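Probable dehydrogenase (Bordetella bronchiseptica, PDB 3MOI) is probably an NAD(P)-dependent oxidoreductase of the GFO/IDH/MocA family, pairing a Rossmann-type nucleotide-binding domain with the family's C-terminal domain; its substrate is unknown. Local coordinates at residues Ile108-Glu112 against Ala362-Lys366; Asn152-Tyr158 against Tyr230-Phe236; Arg198-Gly202 against Asn213-Met217. All blocks are in the same frame, centred on the assembly; numbering follows the deposited sequence.

Interaction 1 (Ile108-Glu112 against Ala362-Lys366); sequences IEAVE and ARWGK
Ile108 and Glu112, one helical turn apart, face Ala362 and Arg363 where helix 101-114 of the Rossmann fold runs nearly antiparallel to the start of the C-terminal helix 362-381. The segment axes come no closer than 10.8 Å at an angle of 169°, and side chains make most of the contact. Ile108 does the apolar work with three carbons. Its CG1 meets Ala362 CB at 3.5 Å, and CD1 continues past it to lie 3.9 Å from Arg363 CG and 4.1 Å from Lys366 CB. With chi1 at -71°, CG1 lies anti to the carbonyl carbon; CG2 is then the branch anti to N and faces the Arg363 guanidinium, 3.8 Å from Arg363 NH2. The arginine chain, extended from CG to NE, crosses Ile108 at about a right angle and then reaches Glu112. Here two flat groups meet edge on, their planes only 9° apart: a side-on, bidentate salt bridge in which each carboxylate oxygen uses its syn lone pair. This double grip fixes the rotation of both groups, although both residues are exposed. Lys366 sends its fully extended chain to Asp105, an earlier residue of helix 101-114, adding a second ionic tie between the helices. Arg363 NH2 donates to Glu112 OE1 at 3.0 Å, and Arg363 NE to Glu112 OE2 at 2.7 Å, both nearly straight.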
ATOM      1  N   ILE A 108       8.814 -16.539  29.046  1.00 31.56           N
ATOM      2  CA  ILE A 108       7.893 -17.620  28.766  1.00 31.91           C
ATOM      3  C   ILE A 108       8.010 -18.661  29.890  1.00 33.30           C
ATOM      4  O   ILE A 108       7.017 -19.067  30.488  1.00 33.97           O
ATOM      5  CB  ILE A 108       8.178 -18.200  27.345  1.00 31.98           C
ATOM      6  CG1 ILE A 108       7.733 -17.157  26.272  1.00 29.54           C
ATOM      7  CG2 ILE A 108       7.509 -19.561  27.101  1.00 29.00           C
ATOM      8  CD1 ILE A 108       8.299 -17.384  24.850  1.00 23.12           C
ATOM      9  N   GLU A 109       9.233 -19.018  30.238  1.00 33.42           N
ATOM     10  CA  GLU A 109       9.447 -20.107  31.150  1.00 33.62           C
ATOM     11  C   GLU A 109       8.929 -19.726  32.541  1.00 31.65           C
ATOM     12  O   GLU A 109       8.210 -20.488  33.188  1.00 29.98           O
ATOM     13  CB  GLU A 109      10.910 -20.547  31.086  1.00 34.52           C
ATOM     14  CG  GLU A 109      11.294 -21.103  29.676  1.00 40.08           C
ATOM     15  CD  GLU A 109      12.827 -21.336  29.395  1.00 47.61           C
ATOM     16  OE1 GLU A 109      13.710 -20.764  30.089  1.00 51.31           O
ATOM     17  OE2 GLU A 109      13.147 -22.113  28.447  1.00 51.81           O
ATOM     18  N   ALA A 110       9.171 -18.488  32.925  1.00 30.71           N
ATOM     19  CA  ALA A 110       8.681 -17.995  34.213  1.00 30.21           C
ATOM     20  C   ALA A 110       7.144 -17.942  34.267  1.00 29.63           C
ATOM     21  O   ALA A 110       6.525 -18.382  35.240  1.00 30.10           O
ATOM     22  CB  ALA A 110       9.270 -16.620  34.513  1.00 29.66           C
ATOM     23  N   VAL A 111       6.528 -17.424  33.224  1.00 29.10           N
ATOM     24  CA  VAL A 111       5.073 -17.292  33.200  1.00 29.14           C
ATOM     25  C   VAL A 111       4.447 -18.654  33.225  1.00 29.84           C
ATOM     26  O   VAL A 111       3.538 -18.875  34.018  1.00 31.27           O
ATOM     27  CB  VAL A 111       4.601 -16.451  31.967  1.00 29.73           C
ATOM     28  CG1 VAL A 111       3.169 -16.694  31.634  1.00 27.51           C
ATOM     29  CG2 VAL A 111       4.921 -14.965  32.216  1.00 26.78           C
ATOM     30  N   GLU A 112       4.966 -19.583  32.432  1.00 30.27           N
ATOM     31  CA  GLU A 112       4.369 -20.918  32.314  1.00 31.13           C
ATOM     32  C   GLU A 112       4.528 -21.705  33.583  1.00 33.04           C
ATOM     33  O   GLU A 112       3.565 -22.243  34.064  1.00 35.86           O
ATOM     34  CB  GLU A 112       4.889 -21.683  31.070  1.00 30.42           C
ATOM     35  CG  GLU A 112       4.375 -21.012  29.825  1.00 32.08           C
ATOM     36  CD  GLU A 112       4.832 -21.596  28.478  1.00 33.82           C
ATOM     37  OE1 GLU A 112       5.721 -22.465  28.395  1.00 35.11           O
ATOM     38  OE2 GLU A 112       4.292 -21.116  27.461  1.00 32.28           O
ATOM     39  N   ALA A 362       3.000 -14.627  25.923  1.00 30.30           N
ATOM     40  CA  ALA A 362       4.457 -14.377  25.808  1.00 29.82           C
ATOM     41  C   ALA A 362       4.975 -14.993  24.497  1.00 29.61           C
ATOM     42  O   ALA A 362       5.817 -14.372  23.856  1.00 30.30           O
ATOM     43  CB  ALA A 362       5.189 -14.841  26.995  1.00 27.32           C
ATOM     44  N   ARG A 363       4.415 -16.140  24.055  1.00 28.92           N
ATOM     45  CA  ARG A 363       4.866 -16.770  22.824  1.00 27.89           C
ATOM     46  C   ARG A 363       4.479 -15.956  21.619  1.00 28.31           C
ATOM     47  O   ARG A 363       5.166 -15.974  20.651  1.00 30.16           O
ATOM     48  CB  ARG A 363       4.338 -18.180  22.683  1.00 26.77           C
ATOM     49  CG  ARG A 363       5.111 -19.198  23.512  1.00 30.24           C
ATOM     50  CD  ARG A 363       4.253 -20.409  23.880  1.00 31.26           C
ATOM     51  NE  ARG A 363       4.928 -21.250  24.840  1.00 29.90           N
ATOM     52  CZ  ARG A 363       5.879 -22.148  24.536  1.00 30.79           C
ATOM     53  NH1 ARG A 363       6.244 -22.339  23.295  1.00 29.25           N
ATOM     54  NH2 ARG A 363       6.451 -22.867  25.499  1.00 26.71           N
ATOM     55  N   TRP A 364       3.386 -15.225  21.683  1.00 28.36           N
ATOM     56  CA  TRP A 364       2.955 -14.435  20.590  1.00 28.13           C
ATOM     57  C   TRP A 364       3.889 -13.269  20.500  1.00 28.54           C
ATOM     58  O   TRP A 364       4.310 -12.886  19.435  1.00 29.36           O
ATOM     59  CB  TRP A 364       1.534 -14.007  20.856  1.00 28.39           C
ATOM     60  CG  TRP A 364       1.016 -12.849  20.082  1.00 31.32           C
ATOM     61  CD1 TRP A 364       1.359 -11.530  20.232  1.00 32.07           C
ATOM     62  CD2 TRP A 364      -0.052 -12.874  19.152  1.00 34.39           C
ATOM     63  NE1 TRP A 364       0.640 -10.747  19.353  1.00 34.65           N
ATOM     64  CE2 TRP A 364      -0.246 -11.554  18.693  1.00 35.94           C
ATOM     65  CE3 TRP A 364      -0.853 -13.889  18.632  1.00 36.52           C
ATOM     66  CZ2 TRP A 364      -1.221 -11.236  17.791  1.00 36.25           C
ATOM     67  CZ3 TRP A 364      -1.793 -13.575  17.741  1.00 34.65           C
ATOM     68  CH2 TRP A 364      -1.976 -12.268  17.307  1.00 35.76           C
ATOM     69  N   GLY A 365       4.209 -12.688  21.636  1.00 28.76           N
ATOM     70  CA  GLY A 365       5.231 -11.633  21.732  1.00 28.64           C
ATOM     71  C   GLY A 365       6.584 -12.024  21.138  1.00 28.94           C
ATOM     72  O   GLY A 365       7.121 -11.292  20.256  1.00 27.83           O
ATOM     73  N   LYS A 366       7.111 -13.190  21.547  1.00 28.53           N
ATOM     74  CA  LYS A 366       8.416 -13.625  20.995  1.00 29.12           C
ATOM     75  C   LYS A 366       8.315 -13.714  19.495  1.00 28.76           C
ATOM     76  O   LYS A 366       9.212 -13.247  18.774  1.00 29.44           O
ATOM     77  CB  LYS A 366       8.906 -14.974  21.542  1.00 29.29           C
ATOM     78  CG  LYS A 366      10.241 -15.447  20.947  1.00 29.05           C
ATOM     79  CD  LYS A 366      10.697 -16.791  21.517  1.00 29.31           C
ATOM     80  CE  LYS A 366      12.143 -17.114  21.096  1.00 31.15           C
ATOM     81  NZ  LYS A 366      12.581 -18.476  21.630  1.00 30.60           N
TER

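Interaction 2 (Asn152-Tyr158 against Tyr230-Phe236); sequences NYTDFLY and YSGYDHF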
ATOM      1  N   ASN A 152       0.962   3.234   6.900  1.00 31.17           N
ATOM      2  CA  ASN A 152       0.827   4.299   7.873  1.00 30.50           C
ATOM      3  C   ASN A 152       1.966   5.217   7.556  1.00 30.70           C
ATOM      4  O   ASN A 152       3.069   4.768   7.557  1.00 32.63           O
ATOM      5  CB  ASN A 152       0.973   3.742   9.270  1.00 29.26           C
ATOM      6  CG  ASN A 152       0.360   4.661  10.350  1.00 30.31           C
ATOM      7  OD1 ASN A 152      -0.107   5.743  10.043  1.00 28.19           O
ATOM      8  ND2 ASN A 152       0.386   4.215  11.631  1.00 25.04           N
ATOM      9  N   TYR A 153       1.698   6.445   7.180  1.00 30.82           N
ATOM     10  CA  TYR A 153       2.702   7.506   7.074  1.00 31.94           C
ATOM     11  C   TYR A 153       2.416   8.485   8.213  1.00 32.38           C
ATOM     12  O   TYR A 153       1.251   8.902   8.425  1.00 33.34           O
ATOM     13  CB  TYR A 153       2.592   8.244   5.695  1.00 32.14           C
ATOM     14  CG  TYR A 153       2.841   7.325   4.514  1.00 31.06           C
ATOM     15  CD1 TYR A 153       1.972   6.309   4.198  1.00 30.67           C
ATOM     16  CD2 TYR A 153       3.975   7.458   3.736  1.00 30.26           C
ATOM     17  CE1 TYR A 153       2.222   5.455   3.131  1.00 30.15           C
ATOM     18  CE2 TYR A 153       4.232   6.611   2.672  1.00 28.70           C
ATOM     19  CZ  TYR A 153       3.376   5.605   2.389  1.00 30.31           C
ATOM     20  OH  TYR A 153       3.650   4.792   1.313  1.00 30.55           O
ATOM     21  N   THR A 154       3.469   8.914   8.896  1.00 32.80           N
ATOM     22  CA  THR A 154       3.382   9.363  10.311  1.00 31.86           C
ATOM     23  C   THR A 154       4.455  10.385  10.581  1.00 33.24           C
ATOM     24  O   THR A 154       5.277  10.637   9.677  1.00 32.81           O
ATOM     25  CB  THR A 154       3.661   8.154  11.110  1.00 31.78           C
ATOM     26  OG1 THR A 154       2.426   7.540  11.437  1.00 32.01           O
ATOM     27  CG2 THR A 154       4.466   8.386  12.256  1.00 27.57           C
ATOM     28  N   ASP A 155       4.454  10.988  11.790  1.00 34.08           N
ATOM     29  CA  ASP A 155       5.519  11.918  12.170  1.00 34.60           C
ATOM     30  C   ASP A 155       6.387  11.425  13.324  1.00 34.23           C
ATOM     31  O   ASP A 155       7.084  12.231  13.994  1.00 34.86           O
ATOM     32  CB  ASP A 155       4.945  13.282  12.498  1.00 35.46           C
ATOM     33  CG  ASP A 155       4.123  13.287  13.792  1.00 37.63           C
ATOM     34  OD1 ASP A 155       3.529  14.392  14.082  1.00 35.32           O
ATOM     35  OD2 ASP A 155       4.072  12.200  14.468  1.00 36.88           O
ATOM     36  N   PHE A 156       6.410  10.115  13.482  1.00 32.87           N
ATOM     37  CA  PHE A 156       6.973   9.434  14.618  1.00 33.61           C
ATOM     38  C   PHE A 156       8.418   9.838  14.836  1.00 34.41           C
ATOM     39  O   PHE A 156       8.838  10.177  15.948  1.00 34.79           O
ATOM     40  CB  PHE A 156       6.864   7.907  14.401  1.00 33.94           C
ATOM     41  CG  PHE A 156       7.652   7.085  15.372  1.00 33.26           C
ATOM     42  CD1 PHE A 156       7.062   6.595  16.543  1.00 34.52           C
ATOM     43  CD2 PHE A 156       8.946   6.752  15.105  1.00 32.53           C
ATOM     44  CE1 PHE A 156       7.783   5.830  17.456  1.00 32.89           C
ATOM     45  CE2 PHE A 156       9.677   5.959  16.001  1.00 35.65           C
ATOM     46  CZ  PHE A 156       9.091   5.516  17.192  1.00 36.42           C
ATOM     47  N   LEU A 157       9.211   9.815  13.795  1.00 35.26           N
ATOM     48  CA  LEU A 157      10.618  10.051  14.035  1.00 36.93           C
ATOM     49  C   LEU A 157      10.847  11.477  14.580  1.00 38.22           C
ATOM     50  O   LEU A 157      11.855  11.713  15.225  1.00 39.30           O
ATOM     51  CB  LEU A 157      11.456   9.830  12.768  1.00 37.16           C
ATOM     52  CG  LEU A 157      12.962   9.681  13.074  1.00 38.57           C
ATOM     53  CD1 LEU A 157      13.188   8.379  13.768  1.00 37.94           C
ATOM     54  CD2 LEU A 157      13.853   9.809  11.817  1.00 38.89           C
ATOM     55  N   TYR A 158       9.940  12.424  14.325  1.00 38.78           N
ATOM     56  CA  TYR A 158      10.173  13.783  14.758  1.00 39.85           C
ATOM     57  C   TYR A 158       9.351  14.197  15.988  1.00 40.79           C
ATOM     58  O   TYR A 158       9.258  15.356  16.271  1.00 40.99           O
ATOM     59  CB  TYR A 158       9.995  14.745  13.583  1.00 39.93           C
ATOM     60  CG  TYR A 158      11.059  14.478  12.530  1.00 40.88           C
ATOM     61  CD1 TYR A 158      12.311  15.086  12.590  1.00 41.43           C
ATOM     62  CD2 TYR A 158      10.850  13.546  11.531  1.00 40.69           C
ATOM     63  CE1 TYR A 158      13.307  14.807  11.636  1.00 40.89           C
ATOM     64  CE2 TYR A 158      11.834  13.270  10.599  1.00 41.71           C
ATOM     65  CZ  TYR A 158      13.051  13.905  10.660  1.00 40.84           C
ATOM     66  OH  TYR A 158      13.984  13.604   9.710  1.00 42.39           O
ATOM     67  N   TYR A 230       5.472   1.524   6.154  1.00 31.42           N
ATOM     68  CA  TYR A 230       5.493   2.504   7.283  1.00 31.01           C
ATOM     69  C   TYR A 230       6.531   3.547   6.974  1.00 31.41           C
ATOM     70  O   TYR A 230       7.653   3.197   6.572  1.00 31.14           O
ATOM     71  CB  TYR A 230       5.885   1.849   8.622  1.00 29.95           C
ATOM     72  CG  TYR A 230       5.683   2.808   9.732  1.00 30.70           C
ATOM     73  CD1 TYR A 230       4.560   2.756  10.511  1.00 28.55           C
ATOM     74  CD2 TYR A 230       6.588   3.867   9.951  1.00 31.01           C
ATOM     75  CE1 TYR A 230       4.368   3.664  11.508  1.00 27.95           C
ATOM     76  CE2 TYR A 230       6.386   4.753  10.901  1.00 29.40           C
ATOM     77  CZ  TYR A 230       5.251   4.661  11.690  1.00 28.42           C
ATOM     78  OH  TYR A 230       5.026   5.583  12.688  1.00 31.89           O
ATOM     79  N   SER A 231       6.181   4.810   7.187  1.00 31.95           N
ATOM     80  CA  SER A 231       7.153   5.924   7.096  1.00 33.20           C
ATOM     81  C   SER A 231       6.816   6.997   8.140  1.00 34.33           C
ATOM     82  O   SER A 231       5.631   7.325   8.358  1.00 35.19           O
ATOM     83  CB  SER A 231       7.098   6.537   5.713  1.00 33.29           C
ATOM     84  OG  SER A 231       8.024   7.583   5.565  1.00 33.03           O
ATOM     85  N   GLY A 232       7.849   7.515   8.802  1.00 35.05           N
ATOM     86  CA  GLY A 232       7.682   8.332  10.013  1.00 35.26           C
ATOM     87  C   GLY A 232       8.344   9.688   9.928  1.00 35.51           C
ATOM     88  O   GLY A 232       8.545  10.334  10.937  1.00 35.19           O
ATOM     89  N   TYR A 233       8.658  10.138   8.710  1.00 36.16           N
ATOM     90  CA  TYR A 233       9.493  11.335   8.533  1.00 35.92           C
ATOM     91  C   TYR A 233       8.683  12.635   8.560  1.00 36.48           C
ATOM     92  O   TYR A 233       9.225  13.713   8.298  1.00 36.70           O
ATOM     93  CB  TYR A 233      10.313  11.195   7.242  1.00 35.66           C
ATOM     94  CG  TYR A 233      11.266   9.994   7.274  1.00 34.97           C
ATOM     95  CD1 TYR A 233      12.372   9.967   8.127  1.00 32.28           C
ATOM     96  CD2 TYR A 233      11.054   8.883   6.459  1.00 35.54           C
ATOM     97  CE1 TYR A 233      13.239   8.865   8.171  1.00 33.72           C
ATOM     98  CE2 TYR A 233      11.916   7.754   6.511  1.00 35.95           C
ATOM     99  CZ  TYR A 233      12.996   7.761   7.370  1.00 35.59           C
ATOM    100  OH  TYR A 233      13.838   6.691   7.413  1.00 35.98           O
ATOM    101  N   ASP A 234       7.393  12.542   8.891  1.00 36.42           N
ATOM    102  CA  ASP A 234       6.526  13.709   8.988  1.00 36.48           C
ATOM    103  C   ASP A 234       6.308  14.388   7.637  1.00 36.79           C
ATOM    104  O   ASP A 234       6.209  15.646   7.544  1.00 35.44           O
ATOM    105  CB  ASP A 234       7.086  14.738   9.975  1.00 36.49           C
ATOM    106  CG  ASP A 234       6.038  15.770  10.393  1.00 38.46           C
ATOM    107  OD1 ASP A 234       6.394  16.672  11.196  1.00 41.65           O
ATOM    108  OD2 ASP A 234       4.867  15.680   9.903  1.00 39.38           O
ATOM    109  N   HIS A 235       6.226  13.564   6.587  1.00 36.51           N
ATOM    110  CA  HIS A 235       5.966  14.074   5.253  1.00 36.42           C
ATOM    111  C   HIS A 235       4.523  13.734   4.963  1.00 36.72           C
ATOM    112  O   HIS A 235       3.648  14.361   5.513  1.00 37.22           O
ATOM    113  CB  HIS A 235       6.925  13.466   4.270  1.00 36.70           C
ATOM    114  CG  HIS A 235       8.321  13.962   4.419  1.00 37.32           C
ATOM    115  ND1 HIS A 235       9.419  13.209   4.049  1.00 37.41           N
ATOM    116  CD2 HIS A 235       8.804  15.134   4.899  1.00 37.98           C
ATOM    117  CE1 HIS A 235      10.521  13.907   4.280  1.00 39.09           C
ATOM    118  NE2 HIS A 235      10.177  15.077   4.797  1.00 39.15           N
ATOM    119  N   PHE A 236       4.219  12.742   4.123  1.00 37.53           N
ATOM    120  CA  PHE A 236       2.800  12.435   3.880  1.00 36.21           C
ATOM    121  C   PHE A 236       2.189  12.076   5.230  1.00 36.16           C
ATOM    122  O   PHE A 236       2.896  11.606   6.136  1.00 34.70           O
ATOM    123  CB  PHE A 236       2.602  11.314   2.868  1.00 35.69           C
ATOM    124  CG  PHE A 236       1.151  11.004   2.601  1.00 35.48           C
ATOM    125  CD1 PHE A 236       0.304  11.975   2.135  1.00 35.61           C
ATOM    126  CD2 PHE A 236       0.632   9.776   2.856  1.00 36.12           C
ATOM    127  CE1 PHE A 236      -1.023  11.704   1.902  1.00 35.13           C
ATOM    128  CE2 PHE A 236      -0.702   9.516   2.636  1.00 36.93           C
ATOM    129  CZ  PHE A 236      -1.522  10.488   2.150  1.00 34.73           C
TER
HETATM  130  O   HOH W   1       5.257  11.009   7.020  1.00 31.72           O
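Tyr153 and Phe236 form a T-shaped pair, the edge of Phe236 directed at the face of Tyr153, centroids 5.5 Å apart and planes at 72°. Tyr230 carries the carbonyl Asn152 O over one face, 3.8 Å above the ring and offset toward its rim. The Tyr158 ring has Gly232 O and Tyr233 CA at its edge; its CE2 lies 3.5 Å from Tyr233 O and also meets the edge of the Tyr233 ring. These rings surround the ends of two parallel neighbours in the C-terminal domain's mixed sheet, strands 145-153 and 225-231, which give way to loops that stay in contact. Ser231 N bonds to Asn152 O in the carbonyl plane, followed by a weak, bent bond from Thr154 N to Ser231 O. Thr154 O takes two donors, Asp234 N at 3.0 Å and a water, which also bonds to Phe236 O and His235 N. Leu157 N reaches Gly232 O at 3.0 Å, tilted 22° from the carbonyl plane. Asp155 OD1 and Asp234 OD2 lie 4.6 Å apart, like charges probably eased by Arg159 on Asp155 and Ala259 N on Asp234 OD1. Tyr153 OH bonds to Asn149 of the second subunit.

Interaction 3 (Arg198-Gly202 against Asn213-Met217); sequences RAMTG and NCAAM
Met200 and Ala215 form a hydrogen-bonded pair in the beta hairpin of strands 194-202 and 213-220, antiparallel neighbours in the mixed sheet of the C-terminal domain. Met200 CB, pointing to the same face as Ala215, stands 4.0 Å from Ala215 O. CG lies opposite the backbone N (chi1 176°), and turns about the CB-CG and CG-SD bonds carry SD round and bring the terminal methyl back over the partner strand. There Met200 CE lies 4.1 Å from Ala215 N and 4.5 Å from Ala215 CB, next to the side-chain amide of Asn213. Cys225 of the second subunit also packs on Met200, placing this side chain at the dimer contact. Arg198, on the same face, turns its end away from the hairpin partner toward Gln384 and Thr219 of that subunit. On the other face, in a non-hydrogen-bonded pair, Ala199 CB touches Ala216 CB at 3.6 Å, and Val375 of helix 362-381 touches Ala199, Thr201 and Cys214. The backbone ladder has mutual bonds at Arg198-Met217 and Met200-Ala215. At Gly202-Asn213 the pair is uneven: Gly202 N reaches Asn213 O at 2.9 Å, while the return bond from Asn213 N to Gly202 O is weak at 3.4 Å.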
ATOM      1  N   ARG A 198       9.949 -10.573   3.374  1.00 28.63           N
ATOM      2  CA  ARG A 198      10.786  -9.758   2.542  1.00 29.44           C
ATOM      3  C   ARG A 198      10.577  -8.298   2.941  1.00 30.58           C
ATOM      4  O   ARG A 198       9.448  -7.782   2.804  1.00 30.84           O
ATOM      5  CB  ARG A 198      10.404  -9.955   1.073  1.00 29.64           C
ATOM      6  CG  ARG A 198      11.165  -9.086   0.097  1.00 28.38           C
ATOM      7  CD  ARG A 198      12.692  -9.332   0.155  1.00 30.57           C
ATOM      8  NE  ARG A 198      13.382  -8.433  -0.757  1.00 30.88           N
ATOM      9  CZ  ARG A 198      14.142  -7.416  -0.380  1.00 29.99           C
ATOM     10  NH1 ARG A 198      14.353  -7.227   0.907  1.00 27.41           N
ATOM     11  NH2 ARG A 198      14.708  -6.610  -1.302  1.00 27.06           N
ATOM     12  N   ALA A 199      11.639  -7.623   3.399  1.00 31.04           N
ATOM     13  CA  ALA A 199      11.532  -6.203   3.800  1.00 31.42           C
ATOM     14  C   ALA A 199      12.783  -5.386   3.452  1.00 32.49           C
ATOM     15  O   ALA A 199      13.847  -5.947   3.310  1.00 33.25           O
ATOM     16  CB  ALA A 199      11.230  -6.093   5.251  1.00 29.45           C
ATOM     17  N   MET A 200      12.619  -4.069   3.348  1.00 34.00           N
ATOM     18  CA  MET A 200      13.672  -3.083   3.076  1.00 35.22           C
ATOM     19  C   MET A 200      13.407  -2.043   4.121  1.00 35.53           C
ATOM     20  O   MET A 200      12.254  -1.704   4.308  1.00 37.61           O
ATOM     21  CB  MET A 200      13.397  -2.410   1.737  1.00 36.02           C
ATOM     22  CG  MET A 200      14.394  -1.246   1.328  1.00 41.33           C
ATOM     23  SD  MET A 200      13.526   0.160   0.615  1.00 43.53           S
ATOM     24  CE  MET A 200      12.673   0.704   2.085  1.00 39.39           C
ATOM     25  N   THR A 201      14.420  -1.513   4.790  1.00 35.14           N
ATOM     26  CA  THR A 201      14.232  -0.383   5.730  1.00 34.44           C
ATOM     27  C   THR A 201      15.137   0.774   5.294  1.00 34.41           C
ATOM     28  O   THR A 201      16.109   0.546   4.654  1.00 32.89           O
ATOM     29  CB  THR A 201      14.671  -0.763   7.123  1.00 34.35           C
ATOM     30  OG1 THR A 201      16.053  -1.147   7.022  1.00 32.30           O
ATOM     31  CG2 THR A 201      13.819  -1.912   7.672  1.00 30.24           C
ATOM     32  N   GLY A 202      14.787   1.997   5.666  1.00 35.03           N
ATOM     33  CA  GLY A 202      15.615   3.179   5.449  1.00 36.08           C
ATOM     34  C   GLY A 202      15.785   3.968   6.732  1.00 38.10           C
ATOM     35  O   GLY A 202      14.972   3.876   7.695  1.00 37.96           O
ATOM     36  N   ASN A 213      11.633   4.333   7.913  1.00 31.35           N
ATOM     37  CA  ASN A 213      10.647   3.713   6.996  1.00 30.60           C
ATOM     38  C   ASN A 213      10.893   2.275   6.648  1.00 31.24           C
ATOM     39  O   ASN A 213      12.018   1.784   6.609  1.00 32.85           O
ATOM     40  CB  ASN A 213      10.537   4.495   5.701  1.00 30.62           C
ATOM     41  CG  ASN A 213      11.859   4.505   4.883  1.00 29.59           C
ATOM     42  OD1 ASN A 213      12.881   4.922   5.364  1.00 34.06           O
ATOM     43  ND2 ASN A 213      11.802   4.070   3.667  1.00 27.61           N
ATOM     44  N   CYS A 214       9.840   1.607   6.242  1.00 31.21           N
ATOM     45  CA  CYS A 214       9.979   0.224   5.911  1.00 30.79           C
ATOM     46  C   CYS A 214       8.970  -0.174   4.924  1.00 30.30           C
ATOM     47  O   CYS A 214       7.830   0.175   5.087  1.00 30.31           O
ATOM     48  CB  CYS A 214       9.711  -0.597   7.133  1.00 31.23           C
ATOM     49  SG  CYS A 214       9.555  -2.379   6.827  1.00 35.87           S
ATOM     50  N   ALA A 215       9.380  -0.986   3.953  1.00 29.65           N
ATOM     51  CA  ALA A 215       8.453  -1.631   3.057  1.00 30.11           C
ATOM     52  C   ALA A 215       8.641  -3.134   3.190  1.00 30.09           C
ATOM     53  O   ALA A 215       9.786  -3.613   3.097  1.00 29.10           O
ATOM     54  CB  ALA A 215       8.639  -1.131   1.537  1.00 27.28           C
ATOM     55  N   ALA A 216       7.530  -3.850   3.401  1.00 30.26           N
ATOM     56  CA  ALA A 216       7.575  -5.314   3.596  1.00 31.48           C
ATOM     57  C   ALA A 216       6.423  -6.065   3.004  1.00 32.10           C
ATOM     58  O   ALA A 216       5.301  -5.574   2.980  1.00 32.69           O
ATOM     59  CB  ALA A 216       7.671  -5.698   5.129  1.00 30.12           C
ATOM     60  N   MET A 217       6.729  -7.290   2.578  1.00 32.64           N
ATOM     61  CA  MET A 217       5.756  -8.240   2.180  1.00 32.88           C
ATOM     62  C   MET A 217       5.902  -9.450   3.096  1.00 33.30           C
ATOM     63  O   MET A 217       6.971 -10.146   3.132  1.00 34.63           O
ATOM     64  CB  MET A 217       5.895  -8.678   0.718  1.00 32.79           C
ATOM     65  CG  MET A 217       4.510  -9.264   0.253  1.00 37.10           C
ATOM     66  SD  MET A 217       4.252  -9.833  -1.386  1.00 39.64           S
ATOM     67  CE  MET A 217       5.509  -8.849  -1.929  1.00 33.08           C
TER

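How the interactions relate
Interactions 2 and 3 belong to one sheet, their centres 14 Å apart; in it strand 225-231 follows strand 213-220 in the chain and lies beside it: Tyr230 O and Cys214 N approach to 2.7 Å, probably hydrogen-bonded. Tyr233 OH, from the loop of interaction 2, packs 3.0 Å from Gly202 O of interaction 3. Both also touch the second subunit. Interaction 1 stands apart, its centre 32 Å from that of interaction 2 and 27 Å from that of interaction 3, yet it encloses both along the chain. Helix 362-381 makes the connection: it begins against the Rossmann fold in interaction 1 and later supplies Val375 to the sheet of interaction 3, joining the presumed nucleotide-binding domain to the C-terminal one.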